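Local coordinates for protein 11R-lipoxygenase (Gersemia fruticosa, PDB 3VF1) that is a calcium-regulated, non-heme iron dioxygenase of the lipoxygenase family, probably inserting molecular oxygen into polyunsaturated fatty acids at carbon 11 with R stereochemistry, at residues 517-520 and 521-525; 378-381 and 382-385; 195-198 and 199-202; 668-671 and 672-676. All coordinates share one frame; numbering follows the deposited sequence.

All four contacts are local, made by side chains a few residues apart, and their chemistry follows their place in the fold. Interaction 2 is the buried one: it lies on helix 369-410, which also carries two of the iron-binding histidines, and its polar ends are met by surrounding loops. Interactions 1 and 4, likewise in the lipoxygenase domain, involve helices 518-522 and 653-676 and place lysine-carboxylate pairs on their outer faces; interaction 1 adds caps, interaction 4 a buried isoleucine pair. Interaction 3 is a surface turn between helices, yet comes nearest the iron ligands. No two touch; 2 and 4 approach most closely, about 18 Å between nearest atoms.

Interaction 1 (517-520 and 521-525); sequences DDDS and VKKDN
Asp519, in the single-turn helix 518-522, is joined by a salt bridge to Lys523, the first residue after it. Asp517 N-caps this helix, and Asp524, in the link that follows, N-caps helix 525-538. In the charged contact Lys523 is exposed and Asp519 partly so. Lys523 NZ approaches Asp519 OD1 at 3.1 Å and makes a weaker second bond to OD2. The lysine runs extended as far as CE and then turns at its last torsion (chi4 52°), which brings the ammonium to the syn side of OD1, close to the carboxylate plane; CD and CE lie against OD2 on the way, so the methylene chain shares in the contact.

Capping is the second kind of interaction. Asp517 OD1 is gripped twice by Ser520: the backbone N donates at 2.8 Å, nearly in line with the C-O bond of the carboxylate, and OG donates at 2.9 Å from above the carboxylate plane. The capping bond serves a first-turn N-H whose backbone bond, to Asp517 O, is weak. At the far end Asp524 caps the next helix through Ile527 N, while its other oxygen is held by Tyr515 and His415.

Backbone bonds close the turn between the two caps. Lys522 N reaches Asp518 O at 3.1 Å, and Lys523 N reaches Asp519 O at 3.0 Å. Val521, buried, turns its side chain onto Arg557 of helix 557-579, and Asp518 OD1 accepts from the N of that same arginine. Within the turn, Val521 CG2 rests 3.9 Å from Asp517 O.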
ATOM      1  N   ASP A 517     -28.485  12.075  -5.315  1.00 41.04           N
ATOM      2  CA  ASP A 517     -28.769  11.483  -6.617  1.00 42.43           C
ATOM      3  C   ASP A 517     -27.600  11.685  -7.575  1.00 42.88           C
ATOM      4  O   ASP A 517     -26.623  12.355  -7.244  1.00 43.61           O
ATOM      5  CB  ASP A 517     -30.050  12.082  -7.205  1.00 51.27           C
ATOM      6  CG  ASP A 517     -30.001  13.598  -7.304  1.00 54.33           C
ATOM      7  OD1 ASP A 517     -28.945  14.144  -7.693  1.00 49.84           O
ATOM      8  OD2 ASP A 517     -31.023  14.244  -6.992  1.00 60.40           O
ATOM      9  N   ASP A 518     -27.710  11.105  -8.766  1.00 41.11           N
ATOM     10  CA  ASP A 518     -26.628  11.152  -9.744  1.00 45.60           C
ATOM     11  C   ASP A 518     -26.341  12.580 -10.200  1.00 47.20           C
ATOM     12  O   ASP A 518     -25.213  12.903 -10.581  1.00 45.58           O
ATOM     13  CB  ASP A 518     -26.963  10.274 -10.951  1.00 43.88           C
ATOM     14  CG  ASP A 518     -27.176   8.820 -10.571  1.00 48.94           C
ATOM     15  OD1 ASP A 518     -26.767   8.428  -9.456  1.00 43.78           O
ATOM     16  OD2 ASP A 518     -27.748   8.067 -11.390  1.00 50.65           O
ATOM     17  N   ASP A 519     -27.359  13.432 -10.161  1.00 50.14           N
ATOM     18  CA  ASP A 519     -27.192  14.825 -10.551  1.00 49.21           C
ATOM     19  C   ASP A 519     -26.290  15.534  -9.545  1.00 46.36           C
ATOM     20  O   ASP A 519     -25.500  16.407  -9.907  1.00 44.23           O
ATOM     21  CB  ASP A 519     -28.544  15.530 -10.633  1.00 53.01           C
ATOM     22  CG  ASP A 519     -28.520  16.730 -11.560  1.00 66.13           C
ATOM     23  OD1 ASP A 519     -27.979  16.607 -12.681  1.00 64.20           O
ATOM     24  OD2 ASP A 519     -29.037  17.799 -11.167  1.00 71.03           O
ATOM     25  N   SER A 520     -26.410  15.146  -8.279  1.00 44.58           N
ATOM     26  CA  SER A 520     -25.570  15.697  -7.226  1.00 43.47           C
ATOM     27  C   SER A 520     -24.107  15.466  -7.557  1.00 43.74           C
ATOM     28  O   SER A 520     -23.256  16.276  -7.198  1.00 43.72           O
ATOM     29  CB  SER A 520     -25.884  15.043  -5.880  1.00 44.06           C
ATOM     30  OG  SER A 520     -27.266  15.115  -5.576  1.00 54.45           O
ATOM     31  N   VAL A 521     -23.819  14.360  -8.240  1.00 41.93           N
ATOM     32  CA  VAL A 521     -22.447  14.005  -8.597  1.00 41.48           C
ATOM     33  C   VAL A 521     -21.976  14.781  -9.824  1.00 42.91           C
ATOM     34  O   VAL A 521     -20.844  15.267  -9.861  1.00 39.15           O
ATOM     35  CB  VAL A 521     -22.311  12.497  -8.876  1.00 38.04           C
ATOM     36  CG1 VAL A 521     -20.863  12.144  -9.172  1.00 39.33           C
ATOM     37  CG2 VAL A 521     -22.826  11.690  -7.695  1.00 37.27           C
ATOM     38  N   LYS A 522     -22.846  14.908 -10.820  1.00 42.79           N
ATOM     39  CA  LYS A 522     -22.510  15.655 -12.027  1.00 42.95           C
ATOM     40  C   LYS A 522     -22.160  17.102 -11.700  1.00 41.02           C
ATOM     41  O   LYS A 522     -21.197  17.653 -12.231  1.00 45.67           O
ATOM     42  CB  LYS A 522     -23.674  15.641 -13.019  1.00 45.26           C
ATOM     43  CG  LYS A 522     -24.013  14.278 -13.594  1.00 48.75           C
ATOM     44  CD  LYS A 522     -24.945  14.417 -14.792  1.00 51.46           C
ATOM     45  CE  LYS A 522     -25.502  13.075 -15.242  1.00 53.56           C
ATOM     46  NZ  LYS A 522     -26.488  12.519 -14.273  1.00 51.22           N
ATOM     47  N   LYS A 523     -22.948  17.713 -10.822  1.00 40.51           N
ATOM     48  CA  LYS A 523     -22.842  19.145 -10.559  1.00 48.93           C
ATOM     49  C   LYS A 523     -21.841  19.495  -9.458  1.00 47.45           C
ATOM     50  O   LYS A 523     -21.700  20.661  -9.090  1.00 48.94           O
ATOM     51  CB  LYS A 523     -24.225  19.716 -10.229  1.00 52.24           C
ATOM     52  CG  LYS A 523     -25.132  19.828 -11.445  1.00 59.96           C
ATOM     53  CD  LYS A 523     -26.553  20.222 -11.071  1.00 70.43           C
ATOM     54  CE  LYS A 523     -27.358  20.608 -12.305  1.00 77.24           C
ATOM     55  NZ  LYS A 523     -27.299  19.574 -13.380  1.00 78.79           N
ATOM     56  N   ASP A 524     -21.135  18.491  -8.945  1.00 47.41           N
ATOM     57  CA  ASP A 524     -20.070  18.726  -7.979  1.00 41.80           C
ATOM     58  C   ASP A 524     -18.796  19.033  -8.753  1.00 38.43           C
ATOM     59  O   ASP A 524     -18.012  18.138  -9.053  1.00 38.52           O
ATOM     60  CB  ASP A 524     -19.860  17.506  -7.076  1.00 39.43           C
ATOM     61  CG  ASP A 524     -18.705  17.686  -6.108  1.00 38.41           C
ATOM     62  OD1 ASP A 524     -17.877  18.599  -6.320  1.00 36.42           O
ATOM     63  OD2 ASP A 524     -18.618  16.909  -5.134  1.00 39.43           O
ATOM     64  N   ASN A 525     -18.595  20.306  -9.074  1.00 41.09           N
ATOM     65  CA  ASN A 525     -17.459  20.719  -9.891  1.00 41.43           C
ATOM     66  C   ASN A 525     -16.115  20.279  -9.313  1.00 36.77           C
ATOM     67  O   ASN A 525     -15.141  20.118 -10.049  1.00 36.60           O
ATOM     68  CB  ASN A 525     -17.472  22.238 -10.073  1.00 38.82           C
ATOM     69  CG  ASN A 525     -17.395  22.984  -8.754  1.00 39.16           C
ATOM     70  OD1 ASN A 525     -18.331  22.955  -7.954  1.00 38.91           O
ATOM     71  ND2 ASN A 525     -16.278  23.664  -8.522  1.00 32.92           N
TER

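Interaction 2 (378-381 and 382-385); sequences WLRC and ADTQ
The long helix 369-410, which carries the iron ligands His392 and His397 further along, is buried at this point, and the contact consists of i to i+4 bonds on it, with one i to i+3 charge pair. Cys381 O is gripped twice by Gln385: the backbone N donates at 3.3 Å and the side-chain NE2 at 3.0 Å, from opposite faces of the carbonyl plane. With chi1 at -45° and a further bend at chi2 (-55°), the glutamine folds back on its own helix, and Cys381 O lies almost in the plane of its amide. NE2 also donates to Thr594 O. An alanine in place of Gln385 would probably leave Thr594 O without this donor and Cys381 O with the backbone bond alone.

Around the helix, Arg380 and Asp383 run alongside each other, the guanidinium and carboxylate planes 23° from parallel. The pairing is a long salt bridge of charges only, since OD2 stands well out of the guanidinium plane. Firmer partners lie outside: Asn591 O takes Arg380 NE, Phe261 offers the guanidinium a cation-pi contact, and Tyr311 OH bonds Asp383 OD1. Arg380 NH1 stays 3.7 Å from Asp383 OD2.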
ATOM      1  N   TRP A 378      13.751 -21.765  -9.018  1.00 25.98           N
ATOM      2  CA  TRP A 378      13.813 -20.815 -10.126  1.00 24.27           C
ATOM      3  C   TRP A 378      12.442 -20.236 -10.460  1.00 23.93           C
ATOM      4  O   TRP A 378      12.341 -19.108 -10.940  1.00 24.62           O
ATOM      5  CB  TRP A 378      14.425 -21.474 -11.363  1.00 24.99           C
ATOM      6  CG  TRP A 378      15.928 -21.519 -11.330  1.00 28.78           C
ATOM      7  CD1 TRP A 378      16.713 -22.553 -10.904  1.00 29.07           C
ATOM      8  CD2 TRP A 378      16.825 -20.476 -11.735  1.00 29.51           C
ATOM      9  NE1 TRP A 378      18.039 -22.219 -11.021  1.00 30.48           N
ATOM     10  CE2 TRP A 378      18.136 -20.951 -11.528  1.00 30.65           C
ATOM     11  CE3 TRP A 378      16.646 -19.191 -12.252  1.00 31.50           C
ATOM     12  CZ2 TRP A 378      19.260 -20.183 -11.820  1.00 30.11           C
ATOM     13  CZ3 TRP A 378      17.765 -18.430 -12.542  1.00 31.66           C
ATOM     14  CH2 TRP A 378      19.054 -18.930 -12.328  1.00 30.67           C
ATOM     15  N   LEU A 379      11.388 -21.004 -10.203  1.00 25.92           N
ATOM     16  CA  LEU A 379      10.027 -20.522 -10.415  1.00 25.29           C
ATOM     17  C   LEU A 379       9.676 -19.460  -9.376  1.00 24.95           C
ATOM     18  O   LEU A 379       9.073 -18.437  -9.699  1.00 27.68           O
ATOM     19  CB  LEU A 379       9.030 -21.681 -10.343  1.00 25.80           C
ATOM     20  CG  LEU A 379       7.563 -21.324 -10.594  1.00 25.50           C
ATOM     21  CD1 LEU A 379       7.361 -20.797 -12.006  1.00 24.18           C
ATOM     22  CD2 LEU A 379       6.673 -22.533 -10.344  1.00 25.20           C
ATOM     23  N   ARG A 380      10.060 -19.706  -8.128  1.00 22.95           N
ATOM     24  CA  ARG A 380       9.811 -18.760  -7.047  1.00 25.18           C
ATOM     25  C   ARG A 380      10.624 -17.484  -7.227  1.00 25.07           C
ATOM     26  O   ARG A 380      10.157 -16.390  -6.912  1.00 26.24           O
ATOM     27  CB  ARG A 380      10.145 -19.397  -5.697  1.00 27.20           C
ATOM     28  CG  ARG A 380       9.227 -20.541  -5.313  1.00 32.57           C
ATOM     29  CD  ARG A 380       7.819 -20.044  -5.032  1.00 31.88           C
ATOM     30  NE  ARG A 380       7.773 -19.148  -3.878  1.00 35.87           N
ATOM     31  CZ  ARG A 380       6.757 -18.339  -3.595  1.00 36.95           C
ATOM     32  NH1 ARG A 380       5.690 -18.293  -4.384  1.00 34.76           N
ATOM     33  NH2 ARG A 380       6.811 -17.563  -2.522  1.00 36.98           N
ATOM     34  N   CYS A 381      11.844 -17.624  -7.732  1.00 22.85           N
ATOM     35  CA  CYS A 381      12.705 -16.471  -7.949  1.00 25.59           C
ATOM     36  C   CYS A 381      12.049 -15.505  -8.928  1.00 26.31           C
ATOM     37  O   CYS A 381      12.054 -14.293  -8.715  1.00 23.53           O
ATOM     38  CB  CYS A 381      14.075 -16.906  -8.470  1.00 26.27           C
ATOM     39  SG  CYS A 381      15.311 -15.578  -8.468  1.00 31.57           S
ATOM     40  N   ALA A 382      11.480 -16.051  -9.997  1.00 26.64           N
ATOM     41  CA  ALA A 382      10.759 -15.246 -10.971  1.00 24.86           C
ATOM     42  C   ALA A 382       9.595 -14.529 -10.295  1.00 25.71           C
ATOM     43  O   ALA A 382       9.350 -13.344 -10.541  1.00 28.29           O
ATOM     44  CB  ALA A 382      10.253 -16.117 -12.107  1.00 21.78           C
ATOM     45  N   ASP A 383       8.882 -15.252  -9.437  1.00 23.97           N
ATOM     46  CA  ASP A 383       7.720 -14.700  -8.750  1.00 25.23           C
ATOM     47  C   ASP A 383       8.123 -13.553  -7.830  1.00 23.88           C
ATOM     48  O   ASP A 383       7.375 -12.590  -7.668  1.00 27.51           O
ATOM     49  CB  ASP A 383       7.006 -15.792  -7.949  1.00 23.95           C
ATOM     50  CG  ASP A 383       5.732 -15.294  -7.293  1.00 29.94           C
ATOM     51  OD1 ASP A 383       4.689 -15.236  -7.982  1.00 26.26           O
ATOM     52  OD2 ASP A 383       5.773 -14.963  -6.089  1.00 34.71           O
ATOM     53  N   THR A 384       9.305 -13.659  -7.235  1.00 23.34           N
ATOM     54  CA  THR A 384       9.813 -12.611  -6.356  1.00 25.26           C
ATOM     55  C   THR A 384      10.013 -11.312  -7.127  1.00 26.67           C
ATOM     56  O   THR A 384       9.662 -10.237  -6.644  1.00 27.97           O
ATOM     57  CB  THR A 384      11.150 -13.012  -5.706  1.00 25.41           C
ATOM     58  OG1 THR A 384      10.949 -14.152  -4.863  1.00 26.42           O
ATOM     59  CG2 THR A 384      11.709 -11.861  -4.880  1.00 26.54           C
ATOM     60  N   GLN A 385      10.579 -11.417  -8.325  1.00 25.05           N
ATOM     61  CA  GLN A 385      10.785 -10.250  -9.172  1.00 27.57           C
ATOM     62  C   GLN A 385       9.439  -9.581  -9.396  1.00 27.21           C
ATOM     63  O   GLN A 385       9.296  -8.366  -9.256  1.00 26.63           O
ATOM     64  CB  GLN A 385      11.387 -10.639 -10.529  1.00 27.30           C
ATOM     65  CG  GLN A 385      12.539 -11.632 -10.481  1.00 27.33           C
ATOM     66  CD  GLN A 385      13.674 -11.180  -9.586  1.00 29.92           C
ATOM     67  OE1 GLN A 385      14.316 -10.164  -9.847  1.00 32.38           O
ATOM     68  NE2 GLN A 385      13.929 -11.937  -8.522  1.00 25.81           N
TER

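Interaction 3 (195-198 and 199-202); sequences FTDE and ATSS
Asp197 O is met by two groups of Thr200 where an Asx turn leads into a short 3-10 segment. The backbone N of Thr200 donates to it at 3.2 Å, coming from above the carbonyl plane, and the hydroxyl OG1 lies 3.1 Å from the same oxygen. That hydroxyl has a competing claim, for it also pairs with Tyr636 OH, and how its proton is shared remains unsettled. The side chain of Asp197 closes the Asx turn on the next N-H: OD1 accepts from Ala199 N at 2.9 Å, on the anti side of the carboxylate. Carbonyl and carboxylate of one residue thus hold two backbone N-H groups at the start of the turn.

One residue further on, Ser201 OG donates to Glu198 O at 2.8 Å. The hydroxyl stands between its own backbone N and carbonyl carbon (chi1 53°), a placement that turns it to Glu198 O.

The apolar half of the contact is a CH-pi contact. Thr200 CG2 sits over the centre of the Phe195 ring, only 11° off the ring normal, while OG1 on the other branch of the threonine lies by Asp197 O and Tyr636 OH. The ring also touches Pro186, and it packs the turn against Ala430 and Leu434 of helix 428-438. Independently, the Thr200 side chain is about 5 Å from that of Ile698, an iron ligand. A serine in place of Phe195 would probably leave the Thr200 methyl without its aromatic cover and open a gap against Leu434. CG2 approaches ring atom CE1 to 3.6 Å.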
ATOM      1  N   PHE A 195       6.976  12.502   6.848  1.00 40.65           N
ATOM      2  CA  PHE A 195       7.010  11.365   7.755  1.00 40.18           C
ATOM      3  C   PHE A 195       6.664  11.817   9.168  1.00 41.45           C
ATOM      4  O   PHE A 195       7.157  12.839   9.639  1.00 41.09           O
ATOM      5  CB  PHE A 195       8.398  10.717   7.745  1.00 44.16           C
ATOM      6  CG  PHE A 195       8.703   9.945   6.491  1.00 42.79           C
ATOM      7  CD1 PHE A 195       7.772   9.073   5.949  1.00 38.49           C
ATOM      8  CD2 PHE A 195       9.925  10.094   5.856  1.00 41.53           C
ATOM      9  CE1 PHE A 195       8.056   8.363   4.799  1.00 37.69           C
ATOM     10  CE2 PHE A 195      10.212   9.388   4.705  1.00 40.99           C
ATOM     11  CZ  PHE A 195       9.278   8.522   4.174  1.00 40.96           C
ATOM     12  N   THR A 196       5.811  11.050   9.838  1.00 46.07           N
ATOM     13  CA  THR A 196       5.435  11.351  11.214  1.00 47.49           C
ATOM     14  C   THR A 196       6.486  10.831  12.190  1.00 52.25           C
ATOM     15  O   THR A 196       6.362  11.005  13.401  1.00 55.85           O
ATOM     16  CB  THR A 196       4.068  10.742  11.565  1.00 46.12           C
ATOM     17  OG1 THR A 196       4.102   9.325  11.356  1.00 55.02           O
ATOM     18  CG2 THR A 196       2.975  11.354  10.701  1.00 50.03           C
ATOM     19  N   ASP A 197       7.520  10.189  11.655  1.00 57.39           N
ATOM     20  CA  ASP A 197       8.632   9.707  12.465  1.00 55.77           C
ATOM     21  C   ASP A 197       9.933   9.927  11.702  1.00 59.29           C
ATOM     22  O   ASP A 197      10.070   9.500  10.555  1.00 58.55           O
ATOM     23  CB  ASP A 197       8.447   8.226  12.797  1.00 56.27           C
ATOM     24  CG  ASP A 197       9.424   7.738  13.848  1.00 66.09           C
ATOM     25  OD1 ASP A 197      10.617   8.106  13.776  1.00 65.56           O
ATOM     26  OD2 ASP A 197       8.996   6.990  14.754  1.00 65.64           O
ATOM     27  N   GLU A 198      10.886  10.594  12.343  1.00 63.81           N
ATOM     28  CA  GLU A 198      12.119  10.996  11.675  1.00 68.85           C
ATOM     29  C   GLU A 198      13.020   9.807  11.344  1.00 64.63           C
ATOM     30  O   GLU A 198      13.851   9.883  10.439  1.00 66.99           O
ATOM     31  CB  GLU A 198      12.882  12.003  12.541  1.00 74.98           C
ATOM     32  CG  GLU A 198      14.087  12.631  11.856  1.00 81.32           C
ATOM     33  CD  GLU A 198      13.706  13.455  10.639  1.00 86.02           C
ATOM     34  OE1 GLU A 198      14.620  13.932   9.931  1.00 85.69           O
ATOM     35  OE2 GLU A 198      12.493  13.629  10.389  1.00 85.13           O
ATOM     36  N   ALA A 199      12.852   8.711  12.075  1.00 59.97           N
ATOM     37  CA  ALA A 199      13.664   7.519  11.858  1.00 60.47           C
ATOM     38  C   ALA A 199      13.360   6.876  10.508  1.00 57.33           C
ATOM     39  O   ALA A 199      14.208   6.194   9.932  1.00 61.41           O
ATOM     40  CB  ALA A 199      13.434   6.517  12.979  1.00 62.43           C
ATOM     41  N   THR A 200      12.148   7.098  10.008  1.00 55.14           N
ATOM     42  CA  THR A 200      11.695   6.477   8.767  1.00 55.05           C
ATOM     43  C   THR A 200      12.608   6.800   7.585  1.00 51.42           C
ATOM     44  O   THR A 200      12.898   5.934   6.758  1.00 49.87           O
ATOM     45  CB  THR A 200      10.267   6.931   8.410  1.00 48.32           C
ATOM     46  OG1 THR A 200       9.389   6.678   9.514  1.00 51.84           O
ATOM     47  CG2 THR A 200       9.761   6.191   7.182  1.00 47.64           C
ATOM     48  N   SER A 201      13.053   8.050   7.506  1.00 51.20           N
ATOM     49  CA  SER A 201      13.839   8.514   6.366  1.00 51.08           C
ATOM     50  C   SER A 201      15.119   7.707   6.143  1.00 54.01           C
ATOM     51  O   SER A 201      15.641   7.663   5.029  1.00 55.10           O
ATOM     52  CB  SER A 201      14.185   9.996   6.532  1.00 56.89           C
ATOM     53  OG  SER A 201      14.789  10.251   7.789  1.00 62.28           O
ATOM     54  N   SER A 202      15.622   7.072   7.197  1.00 58.13           N
ATOM     55  CA  SER A 202      16.871   6.319   7.115  1.00 60.04           C
ATOM     56  C   SER A 202      16.655   4.843   7.436  1.00 58.94           C
ATOM     57  O   SER A 202      17.380   4.266   8.244  1.00 63.90           O
ATOM     58  CB  SER A 202      17.905   6.906   8.077  1.00 64.01           C
ATOM     59  OG  SER A 202      17.478   6.799   9.424  1.00 62.89           O
TER

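Interaction 4 (668-671 and 672-676); sequences NITK and QITER
Thr674 and Thr670 meet on the last turns of helix 653-676, where Thr670 O accepts two bonds from one residue. The backbone N of Thr674 donates at 3.0 Å and its hydroxyl OG1 at 2.9 Å, the two arriving on opposite faces of the carbonyl plane. With OG1 beside its own backbone N (chi1 -68°), the threonine folds back onto the preceding turn, while Thr670 OG1 repeats the hydroxyl-to-carbonyl bond one turn earlier, to Leu666 O.

On the exposed face, Lys671 and Glu675 form a salt bridge one turn apart, with NZ 3.5 Å from OE2 and the bond correspondingly weak. The lysine leads outward in extended form before bending at its end, and Glu675 CG lies against Lys671 O.

The buried face carries the isoleucines. Ile669 and Ile673 pack against each other one turn apart, crossing at a slant, and their side chains extend to neighbouring elements: Ile669 onto Val502 of helix 491-514, Ile673 onto Ile688 in a loop and onto Asp495 of that helix. Asp495 is also the salt-bridge partner of Arg676, so both apolar and charged contacts fix helix 653-676 against helix 491-514. Between the two isoleucines, CG2 of Ile669 touches CD1 of Ile673 at 3.8 Å.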
ATOM      1  N   ASN A 668     -16.848  -8.384  12.803  1.00 27.76           N
ATOM      2  CA  ASN A 668     -17.449  -9.659  12.427  1.00 32.78           C
ATOM      3  C   ASN A 668     -16.539 -10.447  11.490  1.00 33.01           C
ATOM      4  O   ASN A 668     -16.490 -11.676  11.547  1.00 30.69           O
ATOM      5  CB  ASN A 668     -18.817  -9.439  11.779  1.00 32.98           C
ATOM      6  CG  ASN A 668     -19.838  -8.869  12.751  1.00 46.86           C
ATOM      7  OD1 ASN A 668     -19.711  -9.028  13.968  1.00 45.41           O
ATOM      8  ND2 ASN A 668     -20.858  -8.203  12.217  1.00 40.55           N
ATOM      9  N   ILE A 669     -15.820  -9.735  10.630  1.00 30.25           N
ATOM     10  CA  ILE A 669     -14.854 -10.365   9.740  1.00 30.67           C
ATOM     11  C   ILE A 669     -13.694 -10.930  10.551  1.00 30.46           C
ATOM     12  O   ILE A 669     -13.241 -12.049  10.310  1.00 29.13           O
ATOM     13  CB  ILE A 669     -14.319  -9.372   8.698  1.00 27.40           C
ATOM     14  CG1 ILE A 669     -15.409  -9.052   7.674  1.00 27.84           C
ATOM     15  CG2 ILE A 669     -13.090  -9.940   7.997  1.00 26.52           C
ATOM     16  CD1 ILE A 669     -15.014  -8.005   6.656  1.00 28.64           C
ATOM     17  N   THR A 670     -13.218 -10.146  11.513  1.00 27.72           N
ATOM     18  CA  THR A 670     -12.173 -10.593  12.424  1.00 26.98           C
ATOM     19  C   THR A 670     -12.562 -11.921  13.057  1.00 30.59           C
ATOM     20  O   THR A 670     -11.752 -12.842  13.152  1.00 33.08           O
ATOM     21  CB  THR A 670     -11.941  -9.569  13.549  1.00 28.45           C
ATOM     22  OG1 THR A 670     -11.366  -8.376  13.005  1.00 27.81           O
ATOM     23  CG2 THR A 670     -11.013 -10.133  14.613  1.00 26.11           C
ATOM     24  N   LYS A 671     -13.815 -12.012  13.487  1.00 30.54           N
ATOM     25  CA  LYS A 671     -14.323 -13.208  14.145  1.00 30.71           C
ATOM     26  C   LYS A 671     -14.351 -14.409  13.198  1.00 30.58           C
ATOM     27  O   LYS A 671     -14.023 -15.524  13.597  1.00 32.56           O
ATOM     28  CB  LYS A 671     -15.719 -12.932  14.710  1.00 36.13           C
ATOM     29  CG  LYS A 671     -16.381 -14.124  15.376  1.00 40.63           C
ATOM     30  CD  LYS A 671     -17.558 -13.684  16.234  1.00 49.58           C
ATOM     31  CE  LYS A 671     -18.400 -14.866  16.692  1.00 58.58           C
ATOM     32  NZ  LYS A 671     -19.209 -15.443  15.581  1.00 67.02           N
ATOM     33  N   GLN A 672     -14.736 -14.179  11.946  1.00 29.65           N
ATOM     34  CA  GLN A 672     -14.753 -15.245  10.947  1.00 32.38           C
ATOM     35  C   GLN A 672     -13.347 -15.785  10.710  1.00 31.82           C
ATOM     36  O   GLN A 672     -13.113 -16.991  10.785  1.00 30.77           O
ATOM     37  CB  GLN A 672     -15.323 -14.738   9.621  1.00 31.90           C
ATOM     38  CG  GLN A 672     -16.817 -14.478   9.629  1.00 42.39           C
ATOM     39  CD  GLN A 672     -17.358 -14.196   8.239  1.00 50.79           C
ATOM     40  OE1 GLN A 672     -17.077 -14.933   7.291  1.00 49.38           O
ATOM     41  NE2 GLN A 672     -18.132 -13.122   8.108  1.00 45.03           N
ATOM     42  N   ILE A 673     -12.418 -14.880  10.419  1.00 29.27           N
ATOM     43  CA  ILE A 673     -11.039 -15.252  10.131  1.00 28.01           C
ATOM     44  C   ILE A 673     -10.439 -16.037  11.287  1.00 30.19           C
ATOM     45  O   ILE A 673      -9.711 -17.007  11.081  1.00 29.52           O
ATOM     46  CB  ILE A 673     -10.173 -14.009   9.864  1.00 27.07           C
ATOM     47  CG1 ILE A 673     -10.609 -13.338   8.560  1.00 29.92           C
ATOM     48  CG2 ILE A 673      -8.701 -14.391   9.800  1.00 25.45           C
ATOM     49  CD1 ILE A 673      -9.940 -12.003   8.301  1.00 29.23           C
ATOM     50  N   THR A 674     -10.751 -15.612  12.507  1.00 30.41           N
ATOM     51  CA  THR A 674     -10.231 -16.265  13.700  1.00 29.79           C
ATOM     52  C   THR A 674     -10.752 -17.693  13.816  1.00 31.05           C
ATOM     53  O   THR A 674     -10.001 -18.612  14.134  1.00 32.05           O
ATOM     54  CB  THR A 674     -10.609 -15.487  14.971  1.00 30.64           C
ATOM     55  OG1 THR A 674      -9.918 -14.232  14.988  1.00 30.94           O
ATOM     56  CG2 THR A 674     -10.241 -16.276  16.217  1.00 27.47           C
ATOM     57  N   GLU A 675     -12.042 -17.875  13.554  1.00 29.62           N
ATOM     58  CA  GLU A 675     -12.655 -19.193  13.649  1.00 33.35           C
ATOM     59  C   GLU A 675     -12.090 -20.148  12.600  1.00 34.24           C
ATOM     60  O   GLU A 675     -11.895 -21.334  12.872  1.00 37.99           O
ATOM     61  CB  GLU A 675     -14.175 -19.087  13.517  1.00 36.51           C
ATOM     62  CG  GLU A 675     -14.845 -18.464  14.734  1.00 49.17           C
ATOM     63  CD  GLU A 675     -16.340 -18.292  14.559  1.00 59.04           C
ATOM     64  OE1 GLU A 675     -16.807 -18.261  13.399  1.00 61.44           O
ATOM     65  OE2 GLU A 675     -17.050 -18.191  15.583  1.00 56.71           O
ATOM     66  N   ARG A 676     -11.825 -19.633  11.405  1.00 30.34           N
ATOM     67  CA  ARG A 676     -11.236 -20.446  10.345  1.00 33.19           C
ATOM     68  C   ARG A 676      -9.800 -20.818  10.691  1.00 35.04           C
ATOM     69  O   ARG A 676      -9.370 -21.950  10.466  1.00 39.59           O
ATOM     70  CB  ARG A 676     -11.258 -19.697   9.014  1.00 28.84           C
ATOM     71  CG  ARG A 676     -10.597 -20.463   7.878  1.00 32.85           C
ATOM     72  CD  ARG A 676     -10.140 -19.534   6.781  1.00 32.45           C
ATOM     73  NE  ARG A 676      -9.097 -18.620   7.240  1.00 28.62           N
ATOM     74  CZ  ARG A 676      -8.751 -17.502   6.606  1.00 30.76           C
ATOM     75  NH1 ARG A 676      -9.366 -17.152   5.483  1.00 28.63           N
ATOM     76  NH2 ARG A 676      -7.792 -16.730   7.099  1.00 29.93           N
TER